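Local atomic coordinates of endosialidase (Enterobacteria phage phi92, PDB entry 4HIZ), a protein that cleaves alpha-2,8 and alpha-2,9 linkages inside polysialic acid chains, as a trimeric phage endosialidase that probably degrades sialic acid capsules of host bacteria. Residues Asn32-Val37 with Ala50-Arg55; Thr62-Gly67 with Gln454-Thr459; Tyr409-Glu414 with Thr436-Ile441; Asn392-Thr397 with Gly418-Gln423. All coordinates share one frame; numbering follows the deposited sequence. Where two conformers were deposited one is given.

Contact 1 (Asn32-Val37 with Ala50-Arg55)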
# COMPACT_ATOMS: atom_id res chain seq x y z
N ASN A 32 20.51 -10.11 -33.92
CA ASN A 32 21.61 -9.49 -33.19
C ASN A 32 22.63 -8.80 -34.08
O ASN A 32 23.82 -8.70 -33.74
CB ASN A 32 22.24 -10.47 -32.21
CG ASN A 32 21.75 -10.24 -30.80
OD1 ASN A 32 22.48 -9.69 -29.96
ND2 ASN A 32 20.49 -10.59 -30.53
N LEU A 33 22.15 -8.28 -35.21
CA LEU A 33 22.98 -7.53 -36.14
C LEU A 33 22.71 -6.03 -36.00
O LEU A 33 21.71 -5.60 -35.39
CB LEU A 33 22.72 -8.03 -37.57
CG LEU A 33 23.09 -9.52 -37.71
CD1 LEU A 33 22.66 -10.08 -39.07
CD2 LEU A 33 24.63 -9.77 -37.41
N THR A 34 23.61 -5.23 -36.56
CA THR A 34 23.58 -3.78 -36.38
C THR A 34 23.48 -3.06 -37.73
O THR A 34 24.21 -3.37 -38.67
CB THR A 34 24.83 -3.32 -35.62
OG1 THR A 34 24.85 -3.95 -34.33
CG2 THR A 34 24.82 -1.84 -35.44
N PHE A 35 22.53 -2.13 -37.84
CA PHE A 35 22.34 -1.35 -39.06
C PHE A 35 22.92 0.04 -38.86
O PHE A 35 22.85 0.57 -37.77
CB PHE A 35 20.84 -1.20 -39.35
CG PHE A 35 20.13 -2.51 -39.53
CD1 PHE A 35 20.15 -3.15 -40.76
CD2 PHE A 35 19.45 -3.08 -38.47
CE1 PHE A 35 19.51 -4.37 -40.93
CE2 PHE A 35 18.79 -4.30 -38.63
CZ PHE A 35 18.83 -4.95 -39.86
N LYS A 36 23.43 0.66 -39.93
CA LYS A 36 23.84 2.06 -39.88
C LYS A 36 22.74 2.86 -40.54
O LYS A 36 22.39 2.61 -41.69
CB LYS A 36 25.15 2.27 -40.61
CG LYS A 36 26.24 1.31 -40.15
CD LYS A 36 27.61 1.97 -40.14
CE LYS A 36 28.68 0.98 -39.67
NZ LYS A 36 28.24 0.21 -38.46
N VAL A 37 22.17 3.80 -39.81
CA VAL A 37 20.96 4.43 -40.31
C VAL A 37 21.13 5.92 -40.39
O VAL A 37 21.91 6.53 -39.66
CB VAL A 37 19.72 4.11 -39.45
CG1 VAL A 37 19.44 2.60 -39.46
CG2 VAL A 37 19.90 4.65 -38.01
N ALA A 50 20.12 -3.52 -33.60
CA ALA A 50 20.67 -2.25 -33.12
C ALA A 50 20.96 -1.32 -34.29
O ALA A 50 21.20 -1.78 -35.41
CB ALA A 50 21.91 -2.48 -32.31
N PHE A 51 20.97 -0.02 -34.01
CA PHE A 51 21.04 1.00 -35.06
C PHE A 51 22.10 2.03 -34.69
O PHE A 51 22.00 2.68 -33.65
CB PHE A 51 19.67 1.69 -35.21
CG PHE A 51 18.54 0.71 -35.38
CD1 PHE A 51 18.27 0.17 -36.62
CD2 PHE A 51 17.80 0.28 -34.28
CE1 PHE A 51 17.23 -0.78 -36.77
CE2 PHE A 51 16.78 -0.67 -34.43
CZ PHE A 51 16.51 -1.20 -35.68
N VAL A 52 23.11 2.18 -35.53
CA VAL A 52 24.13 3.21 -35.29
C VAL A 52 23.69 4.50 -35.97
O VAL A 52 23.40 4.52 -37.18
CB VAL A 52 25.49 2.82 -35.86
CG1 VAL A 52 26.53 3.91 -35.51
CG2 VAL A 52 25.89 1.45 -35.31
N TYR A 53 23.63 5.57 -35.20
CA TYR A 53 23.00 6.81 -35.66
C TYR A 53 23.78 8.00 -35.12
O TYR A 53 24.19 8.00 -33.94
CB TYR A 53 21.54 6.85 -35.15
CG TYR A 53 20.84 8.18 -35.35
CD1 TYR A 53 20.71 8.74 -36.62
CD2 TYR A 53 20.30 8.87 -34.26
CE1 TYR A 53 20.06 9.98 -36.80
CE2 TYR A 53 19.64 10.09 -34.42
CZ TYR A 53 19.53 10.65 -35.69
OH TYR A 53 18.88 11.85 -35.85
N GLU A 54 24.01 9.01 -35.96
CA GLU A 54 24.68 10.24 -35.50
C GLU A 54 23.67 11.39 -35.35
O GLU A 54 23.51 12.23 -36.25
CB GLU A 54 25.79 10.65 -36.48
CG GLU A 54 26.90 9.61 -36.57
CD GLU A 54 28.02 9.96 -37.55
OE1 GLU A 54 28.14 11.14 -37.98
OE2 GLU A 54 28.79 9.04 -37.89
N ARG A 55 23.02 11.44 -34.19
CA ARG A 55 22.16 12.57 -33.84
C ARG A 55 22.94 13.87 -33.99
O ARG A 55 22.46 14.87 -34.58
CB ARG A 55 21.68 12.43 -32.39
CG ARG A 55 20.61 13.48 -32.02
CD ARG A 55 20.23 13.42 -30.54
NE ARG A 55 21.26 14.02 -29.70
CZ ARG A 55 21.31 15.31 -29.36
NH1 ARG A 55 20.35 16.16 -29.77
NH2 ARG A 55 22.32 15.75 -28.59
O HOH W 1 23.59 8.63 -38.82
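Phe35 and Phe51 lie side by side on one face of a sheet, their side chains pointing the same way. In both, CG sits beside the backbone N, anti to the carbonyl carbon, and near-equal chi2 angles (-83° and -82°) leave the ring planes only 19° apart. The centroids are separated by 5.8 Å, so the rings are slid past one another and barely overlap; the closest touch is Phe35 CD2 to Phe51 CE1 at 3.6 Å. Val37 reaches the same ring from further along, its CG1 lying 3.9 Å from Phe51 CD1. Its other branch, CG2, meets Tyr53 CB at 4.0 Å, the two side chains crossing at about a right angle. On the opposite face Thr34 CG2 presses against Val52 CG2 at 3.5 Å, tighter than an ordinary methyl contact, while Thr34 OG1 rests near the methyl of Ala50. Lys36 runs alongside Val52 on that face.

The backbone evidence fixes the register: Phe35 N donates to Ala50 O and Val52 N to Phe35 O, each at 2.8 Å, and Ala50 N and Val37 N continue the ladder to Leu33 O and Val52 O. A water donates to Val37 O and accepts from Glu54 N, bridging the two segments past the last backbone bond. Phe46 meets the Phe51 ring edge-to-face, and Thr62 of the next strand packs on Ala50 and Val52. Phe35 thus bonds to the residues on either side of its partner Phe51, as in a parallel beta pair; strand 33-36 is outermost, within this chain, in a mixed sheet shared by the N-terminal extension and catalytic propeller.

Contact 2 (Thr62-Gly67 with Gln454-Thr459); sequences TYVSEG and QWFNIT
A parallel strand pair, with Thr62 opposite Phe456 and Tyr63 opposite Asn457, joins the N-terminal extension to a sheet of the catalytic beta-propeller. The segment axes run 30° from parallel at a closest approach of 4.6 Å. Two backbone bonds to the residues flanking Phe456 grip Thr62: N donates to Trp455 O, O accepts from Asn457 N at 2.7 Å. The next rung, Val64 N to Asn457 O, is weak at 3.4 Å.

Thr62 CG2, anti to its backbone N, lies beside the Phe456 ring, 3.6 Å from CD1. Val64 CG1 comes to the same CD1 at 3.8 Å, its side chain crossing that of Phe456 at about a right angle; Gln454 CG lies above one face, toward the rim, and Phe69 meets the ring edge-to-face. On the other side of the sheet Tyr63 CD2 packs 3.8 Å from Asn457 CB, the phenol plane nearly perpendicular to the amide. The Tyr63 hydroxyl bonds to Arg435, and Val530 of the second subunit packs on Tyr63 and Asn457.

At the end where the pair begins, the extended Gln454 side chain brings NE2 within 2.9 Å of Thr62 OG1, an almost straight hydrogen bond (174°) lying in the amide plane.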
# COMPACT_ATOMS: atom_id res chain seq x y z
N THR A 62 24.81 3.92 -30.53
CA THR A 62 24.00 2.79 -31.01
C THR A 62 22.74 2.66 -30.22
O THR A 62 22.77 2.77 -29.00
CB THR A 62 24.85 1.48 -30.94
OG1 THR A 62 26.01 1.68 -31.78
CG2 THR A 62 24.04 0.26 -31.41
N TYR A 63 21.62 2.45 -30.91
CA TYR A 63 20.33 2.42 -30.24
C TYR A 63 19.77 1.02 -30.38
O TYR A 63 19.74 0.48 -31.50
CB TYR A 63 19.39 3.43 -30.94
CG TYR A 63 19.86 4.86 -30.75
CD1 TYR A 63 20.93 5.39 -31.52
CD2 TYR A 63 19.31 5.67 -29.75
CE1 TYR A 63 21.39 6.68 -31.31
CE2 TYR A 63 19.75 6.99 -29.55
CZ TYR A 63 20.79 7.49 -30.34
OH TYR A 63 21.24 8.79 -30.16
N VAL A 64 19.35 0.41 -29.27
CA VAL A 64 18.95 -1.01 -29.37
C VAL A 64 17.44 -1.22 -29.34
O VAL A 64 16.72 -0.47 -28.69
CB VAL A 64 19.60 -1.87 -28.26
CG1 VAL A 64 21.13 -1.61 -28.24
CG2 VAL A 64 19.00 -1.55 -26.90
N SER A 65 16.98 -2.26 -30.03
CA SER A 65 15.60 -2.71 -29.89
C SER A 65 15.50 -3.70 -28.73
O SER A 65 16.51 -4.11 -28.17
CB SER A 65 15.10 -3.41 -31.18
OG SER A 65 15.72 -4.70 -31.27
N GLU A 66 14.28 -4.06 -28.38
CA GLU A 66 14.07 -5.13 -27.42
C GLU A 66 14.77 -6.40 -27.92
O GLU A 66 14.77 -6.68 -29.12
CB GLU A 66 12.57 -5.37 -27.23
CG GLU A 66 11.97 -4.37 -26.26
CD GLU A 66 12.32 -4.73 -24.81
OE1 GLU A 66 12.14 -5.92 -24.44
OE2 GLU A 66 12.78 -3.85 -24.06
N GLY A 67 15.42 -7.11 -27.00
CA GLY A 67 16.01 -8.41 -27.32
C GLY A 67 17.48 -8.33 -27.70
O GLY A 67 18.16 -9.36 -27.68
N GLN A 454 31.89 2.06 -28.53
CA GLN A 454 30.51 1.92 -28.95
C GLN A 454 29.61 2.02 -27.71
O GLN A 454 29.53 1.09 -26.90
CB GLN A 454 30.31 0.58 -29.66
CG GLN A 454 28.87 0.42 -30.14
CD GLN A 454 28.68 -0.77 -31.05
OE1 GLN A 454 29.46 -1.71 -31.03
NE2 GLN A 454 27.63 -0.71 -31.87
N TRP A 455 28.97 3.17 -27.55
CA TRP A 455 27.96 3.31 -26.50
C TRP A 455 26.58 2.89 -27.00
O TRP A 455 26.13 3.33 -28.07
CB TRP A 455 27.87 4.77 -26.07
CG TRP A 455 29.07 5.32 -25.30
CD1 TRP A 455 30.04 6.21 -25.76
CD2 TRP A 455 29.32 5.13 -23.91
NE1 TRP A 455 30.89 6.53 -24.73
CE2 TRP A 455 30.47 5.90 -23.58
CE3 TRP A 455 28.69 4.39 -22.91
CZ2 TRP A 455 30.99 5.95 -22.29
CZ3 TRP A 455 29.19 4.44 -21.63
CH2 TRP A 455 30.34 5.21 -21.32
N PHE A 456 25.93 2.02 -26.23
CA PHE A 456 24.59 1.56 -26.54
C PHE A 456 23.57 2.26 -25.65
O PHE A 456 23.66 2.18 -24.43
CB PHE A 456 24.49 0.05 -26.25
CG PHE A 456 25.38 -0.81 -27.11
CD1 PHE A 456 24.91 -1.33 -28.32
CD2 PHE A 456 26.66 -1.19 -26.67
CE1 PHE A 456 25.70 -2.15 -29.12
CE2 PHE A 456 27.47 -2.01 -27.45
CZ PHE A 456 26.99 -2.50 -28.66
N ASN A 457 22.60 2.95 -26.27
CA ASN A 457 21.44 3.47 -25.54
C ASN A 457 20.51 2.29 -25.27
O ASN A 457 19.91 1.72 -26.21
CB ASN A 457 20.77 4.54 -26.44
CG ASN A 457 19.51 5.15 -25.82
OD1 ASN A 457 19.25 5.10 -24.58
ND2 ASN A 457 18.71 5.73 -26.68
N ILE A 458 20.43 1.88 -24.00
CA ILE A 458 19.73 0.65 -23.60
C ILE A 458 18.35 0.90 -22.95
O ILE A 458 17.53 -0.03 -22.86
CB ILE A 458 20.59 -0.16 -22.62
CG1 ILE A 458 21.16 0.74 -21.50
CG2 ILE A 458 21.75 -0.78 -23.39
CD1 ILE A 458 21.64 -0.09 -20.27
N THR A 459 18.11 2.13 -22.49
CA THR A 459 16.82 2.50 -21.89
C THR A 459 16.77 4.03 -21.82
O THR A 459 17.83 4.66 -21.85
CB THR A 459 16.62 1.89 -20.46
OG1 THR A 459 15.42 2.42 -19.88
CG2 THR A 459 17.79 2.24 -19.53

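Contact 3 (Tyr409-Glu414 with Thr436-Ile441); sequences YIFGTE and TFMCKI
Met438 fills the groove between the rings of Phe411 and Tyr409, in an antiparallel strand pair at the heart of one propeller sheet. Its CG is anti to the backbone N (chi1 -179°) and stands over one face of Phe411, 3.8 Å from the centroid and offset toward the rim, a CH-pi contact. SD then follows the far end of that ring, 3.4 Å from Phe411 CZ and oblique to its plane. The same sulfur meets Tyr409 at the edge, 3.9 Å from CD2, so one thioether makes two different Met-aromatic contacts. Phe69 lies against Met438 from outside the pair.

The Tyr409 ring is roofed on one face by the extended Lys440 chain, whose CG sits over the ring centre. On the face of Ile410 and Cys439, Ile410 CB meets Cys439 SG at 3.9 Å, and Gly412 O lies at the edge of the Phe437 ring, near its plane. Paired backbone bonds at Ile410–Cys439 and Gly412–Phe437 hold this register. Thr413 OG1 and Thr436 OG1 approach to 2.8 Å at the other end, with Tyr486 and Gln461 as further partners. At the Tyr409 end Lys440, itself exposed, donates from NZ to Tyr409 OH at 3.0 Å.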
# COMPACT_ATOMS: atom_id res chain seq x y z
N TYR A 409 31.75 -3.70 -18.05
CA TYR A 409 30.43 -3.19 -18.48
C TYR A 409 30.24 -1.86 -17.76
O TYR A 409 30.14 -1.83 -16.52
CB TYR A 409 29.32 -4.15 -18.07
CG TYR A 409 29.20 -5.39 -18.89
CD1 TYR A 409 30.07 -6.45 -18.72
CD2 TYR A 409 28.16 -5.54 -19.80
CE1 TYR A 409 29.92 -7.61 -19.46
CE2 TYR A 409 28.02 -6.68 -20.53
CZ TYR A 409 28.90 -7.71 -20.35
OH TYR A 409 28.76 -8.87 -21.08
N ILE A 410 30.24 -0.76 -18.54
CA ILE A 410 30.27 0.60 -18.00
C ILE A 410 28.98 1.33 -18.39
O ILE A 410 28.62 1.30 -19.56
CB ILE A 410 31.49 1.38 -18.55
CG1 ILE A 410 32.77 0.61 -18.20
CG2 ILE A 410 31.51 2.79 -17.96
CD1 ILE A 410 34.04 1.21 -18.85
N PHE A 411 28.35 2.00 -17.42
CA PHE A 411 27.03 2.61 -17.61
C PHE A 411 27.10 4.10 -17.29
O PHE A 411 27.83 4.52 -16.39
CB PHE A 411 26.00 1.97 -16.66
CG PHE A 411 25.71 0.53 -16.96
CD1 PHE A 411 26.61 -0.48 -16.55
CD2 PHE A 411 24.60 0.17 -17.68
CE1 PHE A 411 26.34 -1.81 -16.82
CE2 PHE A 411 24.31 -1.19 -17.94
CZ PHE A 411 25.17 -2.18 -17.52
N GLY A 412 26.27 4.88 -17.96
CA GLY A 412 26.11 6.28 -17.61
C GLY A 412 24.76 6.74 -18.15
O GLY A 412 24.14 6.04 -18.97
N THR A 413 24.30 7.86 -17.64
CA THR A 413 22.99 8.40 -18.04
C THR A 413 23.12 9.90 -18.19
O THR A 413 23.65 10.55 -17.30
CB THR A 413 21.95 8.10 -16.95
OG1 THR A 413 21.88 6.69 -16.72
CG2 THR A 413 20.55 8.62 -17.33
N GLU A 414 22.58 10.47 -19.27
CA GLU A 414 22.59 11.94 -19.34
C GLU A 414 21.50 12.51 -18.39
O GLU A 414 20.54 11.82 -18.04
CB GLU A 414 22.43 12.43 -20.78
CG GLU A 414 21.07 11.99 -21.38
CD GLU A 414 20.94 12.28 -22.88
OE1 GLU A 414 21.84 12.93 -23.47
OE2 GLU A 414 19.90 11.88 -23.47
N THR A 436 20.01 6.52 -21.29
CA THR A 436 21.01 5.76 -20.55
C THR A 436 21.84 4.93 -21.51
O THR A 436 21.30 4.32 -22.44
CB THR A 436 20.30 4.86 -19.52
OG1 THR A 436 19.91 5.69 -18.42
CG2 THR A 436 21.24 3.70 -18.97
N PHE A 437 23.16 4.86 -21.26
CA PHE A 437 24.06 4.17 -22.16
C PHE A 437 24.93 3.15 -21.43
O PHE A 437 25.19 3.26 -20.25
CB PHE A 437 25.05 5.16 -22.78
CG PHE A 437 24.40 6.20 -23.66
CD1 PHE A 437 24.20 5.93 -25.02
CD2 PHE A 437 24.03 7.45 -23.14
CE1 PHE A 437 23.62 6.88 -25.86
CE2 PHE A 437 23.42 8.43 -23.98
CZ PHE A 437 23.24 8.14 -25.34
N MET A 438 25.37 2.16 -22.18
CA MET A 438 26.28 1.14 -21.67
C MET A 438 27.34 0.93 -22.73
O MET A 438 27.04 0.91 -23.92
CB MET A 438 25.51 -0.17 -21.43
CG MET A 438 26.41 -1.30 -20.85
SD MET A 438 25.48 -2.86 -20.79
CE MET A 438 25.49 -3.40 -22.52
N CYS A 439 28.58 0.72 -22.31
CA CYS A 439 29.59 0.20 -23.24
C CYS A 439 30.27 -1.00 -22.61
O CYS A 439 30.15 -1.26 -21.39
CB CYS A 439 30.61 1.28 -23.68
SG CYS A 439 31.72 1.87 -22.38
N LYS A 440 30.95 -1.77 -23.46
CA LYS A 440 31.59 -3.01 -23.03
C LYS A 440 33.04 -2.95 -23.52
O LYS A 440 33.29 -3.06 -24.73
CB LYS A 440 30.81 -4.18 -23.65
CG LYS A 440 31.27 -5.55 -23.22
CD LYS A 440 30.30 -6.62 -23.78
CE LYS A 440 30.83 -8.03 -23.51
NZ LYS A 440 29.86 -9.11 -23.87
N ILE A 441 33.97 -2.76 -22.59
CA ILE A 441 35.38 -2.54 -22.95
C ILE A 441 36.21 -3.76 -22.57
O ILE A 441 36.18 -4.18 -21.43
CB ILE A 441 35.97 -1.30 -22.21
CG1 ILE A 441 35.14 -0.04 -22.45
CG2 ILE A 441 37.46 -1.07 -22.61
CD1 ILE A 441 34.91 0.22 -23.85

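Contact 4 (Asn392-Thr397 with Gly418-Gln423)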
# COMPACT_ATOMS: atom_id res chain seq x y z
N ASN A 392 35.06 12.56 -27.07
CA ASN A 392 33.82 13.34 -27.14
C ASN A 392 33.29 13.90 -25.81
O ASN A 392 32.09 14.14 -25.69
CB ASN A 392 32.73 12.58 -27.90
CG ASN A 392 33.12 12.28 -29.34
OD1 ASN A 392 33.01 11.14 -29.81
ND2 ASN A 392 33.53 13.31 -30.06
N ASN A 393 34.18 14.14 -24.84
CA ASN A 393 33.85 14.92 -23.63
C ASN A 393 32.65 14.33 -22.88
O ASN A 393 31.62 15.00 -22.71
CB ASN A 393 33.58 16.41 -23.95
CG ASN A 393 34.73 17.08 -24.70
OD1 ASN A 393 35.80 16.50 -24.90
ND2 ASN A 393 34.50 18.34 -25.11
N VAL A 394 32.74 13.07 -22.46
CA VAL A 394 31.66 12.46 -21.69
C VAL A 394 31.60 13.22 -20.35
O VAL A 394 32.62 13.40 -19.69
CB VAL A 394 31.90 10.94 -21.50
CG1 VAL A 394 30.79 10.29 -20.65
CG2 VAL A 394 32.00 10.21 -22.90
N HIS A 395 30.41 13.69 -19.98
CA HIS A 395 30.29 14.61 -18.86
C HIS A 395 28.96 14.46 -18.11
O HIS A 395 27.98 13.90 -18.64
CB HIS A 395 30.48 16.07 -19.36
CG HIS A 395 29.42 16.50 -20.32
ND1 HIS A 395 29.40 16.09 -21.64
CD2 HIS A 395 28.35 17.32 -20.16
CE1 HIS A 395 28.35 16.63 -22.25
NE2 HIS A 395 27.70 17.38 -21.38
N HIS A 396 28.96 14.93 -16.87
CA HIS A 396 27.79 15.08 -15.98
C HIS A 396 27.33 13.80 -15.34
O HIS A 396 26.40 13.83 -14.49
CB HIS A 396 26.57 15.73 -16.68
CG HIS A 396 26.75 17.18 -16.99
ND1 HIS A 396 27.80 17.94 -16.51
CD2 HIS A 396 25.97 18.02 -17.71
CE1 HIS A 396 27.68 19.18 -16.96
NE2 HIS A 396 26.58 19.25 -17.69
N THR A 397 27.96 12.70 -15.73
CA THR A 397 27.56 11.39 -15.18
C THR A 397 28.76 10.69 -14.57
O THR A 397 29.86 10.69 -15.16
CB THR A 397 26.86 10.50 -16.26
OG1 THR A 397 26.43 9.26 -15.67
CG2 THR A 397 27.77 10.16 -17.44
N GLY A 418 19.77 14.86 -24.77
CA GLY A 418 20.63 15.55 -25.71
C GLY A 418 21.87 16.17 -25.07
O GLY A 418 22.62 16.87 -25.77
N GLU A 419 22.10 15.95 -23.78
CA GLU A 419 23.31 16.50 -23.14
C GLU A 419 24.51 15.58 -23.27
O GLU A 419 25.65 15.98 -22.97
CB GLU A 419 23.07 16.81 -21.65
CG GLU A 419 22.00 17.84 -21.43
CD GLU A 419 21.81 18.18 -19.96
OE1 GLU A 419 22.55 17.65 -19.09
OE2 GLU A 419 20.92 19.00 -19.66
N TRP A 420 24.29 14.34 -23.71
CA TRP A 420 25.40 13.35 -23.65
C TRP A 420 26.59 13.75 -24.54
O TRP A 420 27.78 13.69 -24.12
CB TRP A 420 24.91 11.97 -24.11
CG TRP A 420 25.97 10.90 -23.98
CD1 TRP A 420 26.80 10.47 -24.97
CD2 TRP A 420 26.23 10.06 -22.83
NE1 TRP A 420 27.61 9.46 -24.50
CE2 TRP A 420 27.27 9.17 -23.20
CE3 TRP A 420 25.73 10.01 -21.53
CZ2 TRP A 420 27.81 8.24 -22.29
CZ3 TRP A 420 26.24 9.07 -20.64
CH2 TRP A 420 27.28 8.20 -21.03
N GLU A 421 26.29 14.12 -25.77
CA GLU A 421 27.35 14.38 -26.75
C GLU A 421 28.22 15.57 -26.38
O GLU A 421 27.76 16.56 -25.81
CB GLU A 421 26.74 14.62 -28.14
CG GLU A 421 26.03 13.38 -28.77
CD GLU A 421 24.55 13.23 -28.45
OE1 GLU A 421 24.06 13.80 -27.44
OE2 GLU A 421 23.89 12.53 -29.26
N GLY A 422 29.49 15.45 -26.71
CA GLY A 422 30.45 16.50 -26.40
C GLY A 422 30.04 17.81 -27.04
O GLY A 422 29.57 17.82 -28.19
N GLN A 423 30.22 18.88 -26.27
CA GLN A 423 29.93 20.26 -26.63
C GLN A 423 28.45 20.64 -26.55
O GLN A 423 28.13 21.83 -26.58
CB GLN A 423 30.53 20.67 -28.00
CG GLN A 423 32.07 20.54 -28.10
CD GLN A 423 32.84 21.59 -27.29
OE1 GLN A 423 32.25 22.54 -26.78
NE2 GLN A 423 34.16 21.42 -27.17
O HOH W 2 30.01 12.46 -25.05
O HOH W 3 28.25 12.63 -21.62
O HOH W 4 25.90 14.56 -20.44
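The Trp420 indole receives two branches of the opposing loop at its six-membered ring: Val394 CG1 lies above one face toward the rim, 4.0 Å from CZ2, and Thr397 CG2 approaches CZ3 at 3.7 Å. Trp420 CG, anti to the backbone N (chi1 -176°), turns the side chain back toward Val394. A water sits over the same face as the valine methyl; it accepts from His395 N and lies 2.8 Å from Trp420 O. A second water donates to both Asn392 O and Trp420 O, so Trp420 O is shared by these two bridges. Where Gly422 passes Asn393, the lack of a side chain leaves room for Asn392 O, 3.0 Å from Gly422 CA.

Both segments are irregular loops of the beta-propeller: 392-397 leads from strand 386-389 of one sheet into strand 401-404 of the next, and 418-423 belongs to the long connection between strands 407-413 and 435-442.

The His395 ring is steered from its own loop, ND1 donating to Asn393 O at 2.7 Å close to the ring plane, and its CD2 stands over the centre of the His396 ring. His396 CD2 points edge-on at Glu419 OE1, 3.7 Å away, the carboxylate turned 76° from the imidazole.

Further out, Asp426 binds His396 NE2, Arg428 and Asn427 hold Glu419, and Thr368 O accepts from Asn393 ND2. Glu421 forms salt bridges with Arg435 and Arg55.

In the fold
From the N terminus, contact 1 closes a short loop within the N-terminal extension before contact 2 opens. Strand 61-64, next to 49-53 in the sheet, then waits almost 390 residues for its partner: contact 2 spans most of the propeller, and contacts 3 and 4 both fall within that span. These two have segments alternating in the order 392-397, 409-414, 418-423, 436-441, so the loop contact and the strand pair cross along the chain. Contacts 1, 2 and 3 share one sheet, in which strand 456-460 borders 435-442 and carries the extension onto the blade. Contact 4 flanks it: Trp420 packs on Phe437 and Trp455, and Arg55 reaches Glu421.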